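Local coordinates for TIGR00725 family protein (Thermotoga maritima, PDB 1RCU), which is of unknown function but adopts the Rossmann-like parallel fold of the SLOG family, whose members are thought to bind nucleotide-derived ligands, at residues A[33-37]-A[38-42]; A[127-130]-A[131-135]; A[41-44]-A[45-48]; A[167-170]-A[171-175]; A[71-74]-A[75-79]. All coordinates share one frame; numbering follows the deposited sequence.

Contact 1. Residues A[33-37]-A[38-42]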
# COMPACT_ATOMS: atom_id res chain seq x y z
N GLY A 33 15.82 -12.19 -12.74
CA GLY A 33 16.93 -13.13 -12.68
C GLY A 33 18.13 -12.69 -13.49
O GLY A 33 18.05 -11.71 -14.23
N PRO A 34 19.26 -13.42 -13.41
CA PRO A 34 20.42 -12.98 -14.19
C PRO A 34 20.21 -12.96 -15.70
O PRO A 34 19.75 -13.91 -16.32
CB PRO A 34 21.51 -13.96 -13.76
CG PRO A 34 20.75 -15.22 -13.64
CD PRO A 34 19.46 -14.79 -12.92
N VAL A 35 20.58 -11.83 -16.28
CA VAL A 35 20.45 -11.57 -17.70
C VAL A 35 21.30 -12.50 -18.57
O VAL A 35 20.96 -12.77 -19.72
CB VAL A 35 20.79 -10.08 -17.96
CG1 VAL A 35 21.61 -9.91 -19.21
CG2 VAL A 35 19.50 -9.29 -18.08
N ASN A 36 22.38 -13.02 -18.01
CA ASN A 36 23.32 -13.91 -18.70
C ASN A 36 23.01 -15.41 -18.68
O ASN A 36 23.75 -16.21 -19.25
CB ASN A 36 24.72 -13.67 -18.12
CG ASN A 36 24.67 -13.14 -16.69
OD1 ASN A 36 23.91 -13.64 -15.85
ND2 ASN A 36 25.49 -12.12 -16.41
N LYS A 37 21.91 -15.79 -18.04
CA LYS A 37 21.56 -17.21 -17.94
C LYS A 37 20.11 -17.49 -18.33
O LYS A 37 19.32 -16.57 -18.48
CB LYS A 37 21.87 -17.68 -16.52
CG LYS A 37 23.33 -17.37 -16.17
CD LYS A 37 23.80 -17.85 -14.80
CE LYS A 37 25.25 -17.40 -14.58
NZ LYS A 37 25.91 -18.09 -13.43
N SER A 38 19.78 -18.77 -18.51
CA SER A 38 18.42 -19.16 -18.87
C SER A 38 17.45 -18.81 -17.75
O SER A 38 17.85 -18.74 -16.60
CB SER A 38 18.36 -20.66 -19.15
OG SER A 38 19.13 -21.00 -20.28
N PRO A 39 16.17 -18.56 -18.09
CA PRO A 39 15.58 -18.60 -19.43
C PRO A 39 15.61 -17.23 -20.10
O PRO A 39 15.13 -17.06 -21.23
CB PRO A 39 14.16 -19.05 -19.14
CG PRO A 39 13.85 -18.24 -17.93
CD PRO A 39 15.12 -18.40 -17.07
N VAL A 40 16.18 -16.24 -19.42
CA VAL A 40 16.24 -14.89 -19.95
C VAL A 40 17.32 -14.64 -21.02
O VAL A 40 17.15 -13.78 -21.88
CB VAL A 40 16.35 -13.86 -18.78
CG1 VAL A 40 17.11 -14.46 -17.65
CG2 VAL A 40 17.02 -12.58 -19.25
N SER A 41 18.41 -15.40 -20.99
CA SER A 41 19.47 -15.20 -21.99
C SER A 41 18.97 -15.50 -23.41
O SER A 41 19.32 -14.80 -24.36
CB SER A 41 20.71 -16.04 -21.66
OG SER A 41 20.53 -17.41 -21.98
N GLU A 42 18.17 -16.55 -23.54
CA GLU A 42 17.62 -16.95 -24.84
C GLU A 42 16.74 -15.85 -25.41
O GLU A 42 16.48 -15.83 -26.60
CB GLU A 42 16.76 -18.21 -24.70
CG GLU A 42 17.49 -19.52 -24.46
CD GLU A 42 18.18 -19.60 -23.10
OE1 GLU A 42 17.54 -19.28 -22.07
OE2 GLU A 42 19.36 -19.99 -23.07
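Val40 fills the inside of a bend whose outer arm, residues 33-37, wraps past it, so that the valine directly after the cis proline Pro39 packs against the backbone of that arm at several points. Its CG1 sits 3.0 Å from Pro34 O and 3.2 Å from Lys37 O, while CG2 lies 3.9 Å from Val35 CA. The first torsion of Val40, 32°, is far from a staggered value, in keeping with so tight a fit between two carbonyl oxygens. Beside it, Ser41 N donates to Lys37 O over 2.9 Å; the donor stands above the carbonyl plane rather than within it. Ser41 CB also lies close to this oxygen, at 3.5 Å. Two features shape the bend: a type I turn from Pro34 to Lys37, closed by a weak bond from Lys37 N to Pro34 O, and a cis peptide before Pro39. Further inward, Val35 CG2 meets Val40 CG2 at 4.3 Å, and both valines rest on Leu72 of helix 68-79.

The opposite character appears at the exposed residues. Beyond CG the Lys37 chain runs out extended and heads away from residues 38-42. Ser38 OG has both carboxylate oxygens of Glu42 within weak hydrogen-bonding distance, and its one proton is not assigned to either. The shape of the bend thus appears to rest mainly on backbone carbonyls and valine methyl groups, with the charged ends contributing little: Lys37 matters here through its carbonyl, not through its amine.

Contact 2. Residues A[127-130]-A[131-135]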
# COMPACT_ATOMS: atom_id res chain seq x y z
N GLY A 127 8.44 -14.91 -18.23
CA GLY A 127 7.90 -14.67 -16.90
C GLY A 127 7.42 -15.82 -16.03
O GLY A 127 6.88 -16.83 -16.51
N GLU A 128 7.63 -15.63 -14.73
CA GLU A 128 7.19 -16.58 -13.74
C GLU A 128 5.95 -16.00 -13.05
O GLU A 128 5.26 -15.15 -13.60
CB GLU A 128 8.31 -16.87 -12.72
CG GLU A 128 9.54 -17.62 -13.29
CD GLU A 128 9.20 -18.97 -13.93
OE1 GLU A 128 8.15 -19.58 -13.59
OE2 GLU A 128 9.99 -19.45 -14.77
N ILE A 129 5.68 -16.46 -11.83
CA ILE A 129 4.47 -16.02 -11.14
C ILE A 129 4.23 -14.51 -11.12
O ILE A 129 3.10 -14.05 -11.31
CB ILE A 129 4.40 -16.62 -9.72
CG1 ILE A 129 2.96 -16.57 -9.23
CG2 ILE A 129 5.32 -15.87 -8.77
CD1 ILE A 129 2.03 -17.49 -10.03
N GLY A 130 5.29 -13.74 -10.92
CA GLY A 130 5.13 -12.30 -10.89
C GLY A 130 4.50 -11.75 -12.16
O GLY A 130 3.57 -10.93 -12.13
N THR A 131 5.02 -12.21 -13.29
CA THR A 131 4.54 -11.76 -14.58
C THR A 131 3.09 -12.20 -14.80
O THR A 131 2.30 -11.51 -15.47
CB THR A 131 5.48 -12.30 -15.69
OG1 THR A 131 6.81 -11.81 -15.47
CG2 THR A 131 5.00 -11.86 -17.07
N ALA A 132 2.75 -13.35 -14.23
CA ALA A 132 1.40 -13.88 -14.35
C ALA A 132 0.42 -12.98 -13.60
O ALA A 132 -0.66 -12.66 -14.09
CB ALA A 132 1.36 -15.29 -13.79
N ILE A 133 0.82 -12.57 -12.40
CA ILE A 133 -0.00 -11.71 -11.56
C ILE A 133 -0.19 -10.36 -12.25
O ILE A 133 -1.27 -9.76 -12.18
CB ILE A 133 0.66 -11.49 -10.18
CG1 ILE A 133 0.65 -12.81 -9.40
CG2 ILE A 133 -0.07 -10.39 -9.41
CD1 ILE A 133 1.41 -12.75 -8.09
N GLU A 134 0.87 -9.89 -12.91
CA GLU A 134 0.81 -8.62 -13.63
C GLU A 134 -0.10 -8.69 -14.86
O GLU A 134 -0.81 -7.73 -15.15
CB GLU A 134 2.23 -8.17 -14.02
CG GLU A 134 3.05 -7.86 -12.78
CD GLU A 134 4.51 -7.65 -13.06
OE1 GLU A 134 5.05 -8.27 -14.00
OE2 GLU A 134 5.14 -6.87 -12.32
N ILE A 135 -0.06 -9.81 -15.58
CA ILE A 135 -0.88 -10.00 -16.77
C ILE A 135 -2.35 -10.00 -16.33
O ILE A 135 -3.19 -9.31 -16.91
CB ILE A 135 -0.51 -11.34 -17.49
CG1 ILE A 135 0.88 -11.23 -18.14
CG2 ILE A 135 -1.56 -11.69 -18.53
CD1 ILE A 135 1.44 -12.58 -18.63
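Ile133 N donates to Ile129 O over 2.9 Å at an N-H...O angle of 159°, and Glu134 N reaches Gly130 O over 3.0 Å. Ala132 N completes the set with a longer bond of 3.2 Å to Glu128 O, in the carbonyl plane; Glu128 is the N-cap residue, and these bonds form the first turn of helix 129-140. The side chain of Glu134 doubles back over this turn: with CG beside its own backbone N (chi1 -65°), CG passes 3.2 Å from Gly130 O, and OE2 continues to a hydrogen bond with Ser112. With an alanine at Glu134, Ser112 would probably lose its carboxylate partner and the Gly130 carbonyl the methylene that shields it. Thr131 turns OG1 over Gly127 CA, 3.4 Å away, where a side chain on Gly127 would collide with Thr131 CB. On another side, Ile129 CG1 meets Ile133 CD1 at 4.3 Å, and both isoleucines pack on Leu136 of the second subunit, whose Asn170 N binds Glu128 OE1. The run Gly127, Gly130, Thr131, Glu134 resembles the GGxGTxxE signature of LOG-type proteins with one extra residue before the Gly-Thr pair, a strand-to-helix turn that in those relatives borders the nucleotide site.

Contact 3. Residues A[41-44]-A[45-48]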
# COMPACT_ATOMS: atom_id res chain seq x y z
N SER A 41 18.41 -15.40 -20.99
CA SER A 41 19.47 -15.20 -21.99
C SER A 41 18.97 -15.50 -23.41
O SER A 41 19.32 -14.80 -24.36
CB SER A 41 20.71 -16.04 -21.66
OG SER A 41 20.53 -17.41 -21.98
N GLU A 42 18.17 -16.55 -23.54
CA GLU A 42 17.62 -16.95 -24.84
C GLU A 42 16.74 -15.85 -25.41
O GLU A 42 16.48 -15.83 -26.60
CB GLU A 42 16.76 -18.21 -24.70
CG GLU A 42 17.49 -19.52 -24.46
CD GLU A 42 18.18 -19.60 -23.10
OE1 GLU A 42 17.54 -19.28 -22.07
OE2 GLU A 42 19.36 -19.99 -23.07
N LEU A 43 16.27 -14.96 -24.56
CA LEU A 43 15.37 -13.89 -24.98
C LEU A 43 16.05 -12.53 -25.16
O LEU A 43 15.39 -11.49 -25.20
CB LEU A 43 14.22 -13.78 -23.98
CG LEU A 43 13.13 -14.88 -23.98
CD1 LEU A 43 13.72 -16.25 -24.23
CD2 LEU A 43 12.40 -14.83 -22.65
N ARG A 44 17.37 -12.54 -25.31
CA ARG A 44 18.13 -11.31 -25.46
C ARG A 44 17.77 -10.46 -26.68
O ARG A 44 17.42 -9.29 -26.54
CB ARG A 44 19.62 -11.62 -25.48
CG ARG A 44 20.48 -10.40 -25.27
CD ARG A 44 21.94 -10.72 -25.42
NE ARG A 44 22.73 -9.95 -24.46
CZ ARG A 44 22.79 -10.21 -23.15
NH1 ARG A 44 22.10 -11.22 -22.63
NH2 ARG A 44 23.51 -9.44 -22.35
N ASP A 45 17.86 -11.05 -27.86
CA ASP A 45 17.54 -10.33 -29.08
C ASP A 45 16.12 -9.76 -29.09
O ASP A 45 15.92 -8.60 -29.46
CB ASP A 45 17.73 -11.23 -30.31
CG ASP A 45 19.16 -11.67 -30.50
OD1 ASP A 45 20.07 -10.94 -30.05
OD2 ASP A 45 19.38 -12.73 -31.12
N ILE A 46 15.12 -10.56 -28.71
CA ILE A 46 13.76 -10.04 -28.70
C ILE A 46 13.62 -8.90 -27.69
O ILE A 46 12.99 -7.89 -27.99
CB ILE A 46 12.67 -11.12 -28.41
CG1 ILE A 46 13.24 -12.23 -27.53
CG2 ILE A 46 12.09 -11.63 -29.72
CD1 ILE A 46 13.08 -13.62 -28.09
N CYS A 47 14.21 -9.06 -26.51
CA CYS A 47 14.14 -8.01 -25.49
C CYS A 47 14.77 -6.70 -25.97
O CYS A 47 14.22 -5.62 -25.73
CB CYS A 47 14.83 -8.44 -24.18
SG CYS A 47 13.88 -9.60 -23.18
N LEU A 48 15.93 -6.79 -26.62
CA LEU A 48 16.63 -5.61 -27.12
C LEU A 48 15.87 -4.99 -28.28
O LEU A 48 15.81 -3.77 -28.38
CB LEU A 48 18.04 -5.95 -27.61
CG LEU A 48 19.16 -6.24 -26.61
CD1 LEU A 48 20.44 -6.57 -27.38
CD2 LEU A 48 19.37 -5.04 -25.70
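The flat groups that meet across this first helical turn are peptides, and the carbonyl of Leu43 has several neighbours. Its oxygen accepts Cys47 N at 3.0 Å, the donor tilted 23° from the carbonyl plane, while Ile46 CG1 lies 3.3 Å from the same atom and Cys47 SG 3.2 Å. The first torsion of Cys47 (-76°) keeps SG beside its own backbone N and brings the sulfur to this oxygen. Ile46 reaches back with a first torsion of 29°, well short of a staggered value, which also places CG1 4.0 Å from Leu43 CB. In the next peptide, Arg44 O takes Leu48 N at 2.9 Å, nearly along the C=O axis, with Leu48 CG alongside at 3.5 Å. The third flat group, the Arg44 guanidinium, is carried away from the turn; its NE stays 6.3 Å from Asp45 OD1, too far for a salt bridge, although the opposite charges may attract weakly. Its NH1 instead makes a weak bond to Val35 O in the loop that precedes the helix. Leu43 occupies the N-cap position of helix 44-56, which follows strand 25-30 through that loop. One flank of the new helix lies on helix 68-79, where Arg44 and Cys47 touch Leu72, and Leu48 meets Gln75.

Contact 4. Residues A[167-170]-A[171-175]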
# COMPACT_ATOMS: atom_id res chain seq x y z
N TYR A 167 -10.15 -13.36 -23.70
CA TYR A 167 -10.35 -12.92 -22.32
C TYR A 167 -9.88 -13.78 -21.16
O TYR A 167 -9.73 -15.00 -21.29
CB TYR A 167 -11.84 -12.57 -22.14
CG TYR A 167 -12.37 -11.65 -23.21
CD1 TYR A 167 -12.06 -10.29 -23.22
CD2 TYR A 167 -13.14 -12.15 -24.26
CE1 TYR A 167 -12.49 -9.46 -24.26
CE2 TYR A 167 -13.59 -11.33 -25.29
CZ TYR A 167 -13.27 -9.99 -25.29
OH TYR A 167 -13.68 -9.21 -26.34
N LEU A 168 -9.66 -13.12 -20.02
CA LEU A 168 -9.20 -13.78 -18.80
C LEU A 168 -10.26 -14.03 -17.73
O LEU A 168 -9.94 -14.59 -16.67
CB LEU A 168 -8.02 -13.03 -18.18
CG LEU A 168 -6.59 -13.56 -18.39
CD1 LEU A 168 -6.61 -14.82 -19.20
CD2 LEU A 168 -5.72 -12.50 -19.06
N ASP A 169 -11.50 -13.60 -17.98
CA ASP A 169 -12.64 -13.83 -17.07
C ASP A 169 -13.96 -13.44 -17.75
O ASP A 169 -13.97 -12.66 -18.71
CB ASP A 169 -12.48 -13.14 -15.70
CG ASP A 169 -13.05 -11.73 -15.64
OD1 ASP A 169 -13.14 -11.19 -14.50
OD2 ASP A 169 -13.39 -11.13 -16.68
N ASN A 170 -15.07 -13.99 -17.27
CA ASN A 170 -16.36 -13.74 -17.91
C ASN A 170 -16.96 -12.34 -17.95
O ASN A 170 -18.10 -12.17 -18.37
CB ASN A 170 -17.38 -14.73 -17.34
CG ASN A 170 -17.02 -16.17 -17.66
OD1 ASN A 170 -16.99 -17.02 -16.78
ND2 ASN A 170 -16.73 -16.43 -18.93
N ARG A 171 -16.20 -11.34 -17.54
CA ARG A 171 -16.69 -9.97 -17.58
C ARG A 171 -16.05 -9.32 -18.80
O ARG A 171 -16.33 -8.17 -19.13
CB ARG A 171 -16.30 -9.23 -16.30
CG ARG A 171 -16.86 -9.87 -15.03
CD ARG A 171 -17.09 -8.84 -13.94
NE ARG A 171 -17.20 -9.45 -12.61
CZ ARG A 171 -16.16 -9.92 -11.91
NH1 ARG A 171 -14.93 -9.85 -12.42
NH2 ARG A 171 -16.36 -10.46 -10.72
N ARG A 172 -15.18 -10.09 -19.45
CA ARG A 172 -14.45 -9.66 -20.64
C ARG A 172 -14.00 -8.22 -20.56
O ARG A 172 -14.22 -7.44 -21.48
CB ARG A 172 -15.32 -9.86 -21.88
CG ARG A 172 -15.67 -11.29 -22.18
CD ARG A 172 -17.15 -11.54 -21.98
NE ARG A 172 -17.48 -12.96 -22.07
CZ ARG A 172 -17.35 -13.69 -23.18
NH1 ARG A 172 -16.91 -13.12 -24.30
NH2 ARG A 172 -17.65 -14.98 -23.16
N ILE A 173 -13.35 -7.86 -19.47
CA ILE A 173 -12.90 -6.50 -19.24
C ILE A 173 -12.14 -5.87 -20.41
O ILE A 173 -12.50 -4.79 -20.85
CB ILE A 173 -12.06 -6.46 -17.96
CG1 ILE A 173 -12.87 -7.10 -16.83
CG2 ILE A 173 -11.70 -5.03 -17.61
CD1 ILE A 173 -12.11 -7.30 -15.52
N VAL A 174 -11.09 -6.53 -20.91
CA VAL A 174 -10.33 -6.00 -22.03
C VAL A 174 -9.66 -7.15 -22.78
O VAL A 174 -9.42 -8.21 -22.22
CB VAL A 174 -9.27 -4.96 -21.56
CG1 VAL A 174 -8.29 -5.61 -20.59
CG2 VAL A 174 -8.52 -4.39 -22.76
N GLU A 175 -9.38 -6.95 -24.07
CA GLU A 175 -8.80 -8.02 -24.87
C GLU A 175 -7.32 -8.30 -24.63
O GLU A 175 -6.51 -7.39 -24.46
CB GLU A 175 -9.02 -7.74 -26.37
CG GLU A 175 -8.60 -8.91 -27.26
CD GLU A 175 -8.66 -8.61 -28.76
OE1 GLU A 175 -9.47 -7.75 -29.17
OE2 GLU A 175 -7.91 -9.24 -29.53
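Arg172 lies across one face of Tyr167, its methylenes, not its guanidinium, meeting the ring face. CB starts 3.6 Å from Tyr167 CD1. CG then settles over the ring, 3.6 Å from the centroid and 20° off the normal, a CH-pi contact displaced toward the rim. A bend at chi2 (112°) turns the chain, so that CD passes 3.8 Å from Asn170 O, and the guanidinium presents its edge to that same oxygen. At the tip, NH1 hangs 3.9 Å from Tyr167 CD2, the guanidinium and ring planes 46° apart, and NH2 forms a salt bridge with Asp164. Val174 O approaches the ring at its edge, 3.5 Å from CD1. In place of Tyr167, a serine would probably leave the Arg172 methylenes without their aromatic face and its chain freer to swing.

The turn is set by Asp169. Its O accepts Arg172 N at 2.9 Å, closing a type I turn, while OD2 takes Arg171 N from above the carboxylate plane as an Asx turn. OD1 makes a salt bridge with Arg171 NH1 (3.1 Å) and also receives Ile129 N of the second subunit; OD2 has a further partner in Tyr139 OH. This loop follows helix 153-157 and leads into strand 176-179, with Tyr167, Leu168 and Val174 resting on helix 129-140.

Contact 5. Residues A[71-74]-A[75-79]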
# COMPACT_ATOMS: atom_id res chain seq x y z
N GLU A 71 15.84 -5.62 -17.49
CA GLU A 71 17.13 -5.02 -17.75
C GLU A 71 17.43 -4.89 -19.23
O GLU A 71 17.88 -3.84 -19.68
CB GLU A 71 18.23 -5.85 -17.07
CG GLU A 71 19.63 -5.25 -17.22
CD GLU A 71 20.64 -5.94 -16.33
OE1 GLU A 71 20.37 -6.05 -15.11
OE2 GLU A 71 21.70 -6.37 -16.85
N LEU A 72 17.18 -5.96 -19.98
CA LEU A 72 17.45 -5.99 -21.41
C LEU A 72 16.58 -5.03 -22.21
O LEU A 72 17.05 -4.37 -23.15
CB LEU A 72 17.27 -7.42 -21.92
CG LEU A 72 18.18 -8.43 -21.20
CD1 LEU A 72 17.79 -9.83 -21.62
CD2 LEU A 72 19.65 -8.15 -21.53
N VAL A 73 15.30 -4.95 -21.86
CA VAL A 73 14.40 -4.05 -22.54
C VAL A 73 14.87 -2.63 -22.25
O VAL A 73 14.89 -1.77 -23.15
CB VAL A 73 12.96 -4.27 -22.07
CG1 VAL A 73 12.13 -3.04 -22.35
CG2 VAL A 73 12.37 -5.47 -22.81
N SER A 74 15.29 -2.38 -21.02
CA SER A 74 15.77 -1.05 -20.66
C SER A 74 17.03 -0.68 -21.45
O SER A 74 17.16 0.43 -21.94
CB SER A 74 16.04 -1.01 -19.16
OG SER A 74 14.85 -1.28 -18.45
N GLN A 75 17.96 -1.63 -21.55
CA GLN A 75 19.19 -1.39 -22.30
C GLN A 75 18.80 -0.98 -23.72
O GLN A 75 19.35 -0.03 -24.28
CB GLN A 75 20.04 -2.65 -22.36
CG GLN A 75 21.41 -2.48 -22.98
CD GLN A 75 22.11 -3.82 -23.19
OE1 GLN A 75 22.25 -4.60 -22.25
NE2 GLN A 75 22.53 -4.09 -24.42
N GLY A 76 17.84 -1.69 -24.28
CA GLY A 76 17.40 -1.40 -25.63
C GLY A 76 16.80 -0.02 -25.78
O GLY A 76 17.01 0.64 -26.80
N VAL A 77 16.07 0.42 -24.76
CA VAL A 77 15.45 1.73 -24.82
C VAL A 77 16.52 2.81 -24.73
O VAL A 77 16.51 3.77 -25.52
CB VAL A 77 14.44 1.93 -23.66
CG1 VAL A 77 13.90 3.34 -23.69
CG2 VAL A 77 13.30 0.92 -23.78
N ARG A 78 17.44 2.66 -23.79
CA ARG A 78 18.51 3.65 -23.62
C ARG A 78 19.42 3.67 -24.83
O ARG A 78 19.88 4.73 -25.27
CB ARG A 78 19.32 3.36 -22.37
CG ARG A 78 18.53 3.51 -21.11
CD ARG A 78 18.07 4.93 -20.87
NE ARG A 78 18.77 5.55 -19.75
CZ ARG A 78 19.84 6.33 -19.87
NH1 ARG A 78 20.42 6.85 -18.81
NH2 ARG A 78 20.30 6.60 -21.08
N GLU A 79 19.70 2.50 -25.38
CA GLU A 79 20.54 2.43 -26.56
C GLU A 79 19.98 3.35 -27.63
O GLU A 79 20.71 4.10 -28.26
CB GLU A 79 20.58 1.01 -27.10
CG GLU A 79 21.89 0.31 -26.83
CD GLU A 79 21.79 -1.20 -26.95
OE1 GLU A 79 21.10 -1.68 -27.87
OE2 GLU A 79 22.39 -1.90 -26.12
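Helix 68-79 is the crossover of the beta-alpha-beta unit between strands 60-63 and 84-88, and its last two turns illustrate how a helix divides its faces, from Val73 packed against Val77 to Gln75, whose CB rests near the carbonyls of the turn before. The ladder is regular: Gln75 N donates to Glu71 O, Gly76 N to Leu72 O and Val77 N to Val73 O, and Arg78 N meets Ser74 O over 2.9 Å in an almost straight bond of 173°. On the inner face Val77 CG2, held beside its own backbone N, presses to 3.2 Å from Val73 O, and the same methyl lies 4.4 Å from Val73 CG1. Val77 and Ser74 also touch Val84 of the following strand, which is how the crossover lies against the sheet of this Rossmann-like fold. Ser74 turns its hydroxyl back on Met70 O, with Asn63 ND2 as a second partner.

Gln75 serves a different face. Its CB rests 3.5 Å from Leu72 O, and the extended chain, CG anti to N (chi1 -174°), takes the amide out to Glu79. There Gln75 NE2 donates to Glu79 OE2 over 2.8 Å, nearly in line with the C-O bond, with that oxygen close to the plane of the Gln75 amide. Glu79 OE1 is gripped by a salt bridge from Arg52 of helix 44-56. Arg78 lays its CG along Ser74 O at 3.5 Å before its chain bends away.

All five contacts are local and none encloses another. From the N terminus, contact 1 closes the bend after strand 25-30, and contact 3 takes over from it, sharing Ser41 and Glu42 as the chain enters helix 44-56. Contact 5 comes next, on helix 68-79, and Leu72 there touches both earlier contacts, so loop, helix start and crossover form one cluster. Contact 2, opening helix 129-140 beyond strand 121-125, lies across the chain's centre from contact 5. Contact 4 bends the loop before strand 176-179; it meets contact 2 through Ile135 and Leu168, about 17 Å between centres, and both face the second subunit.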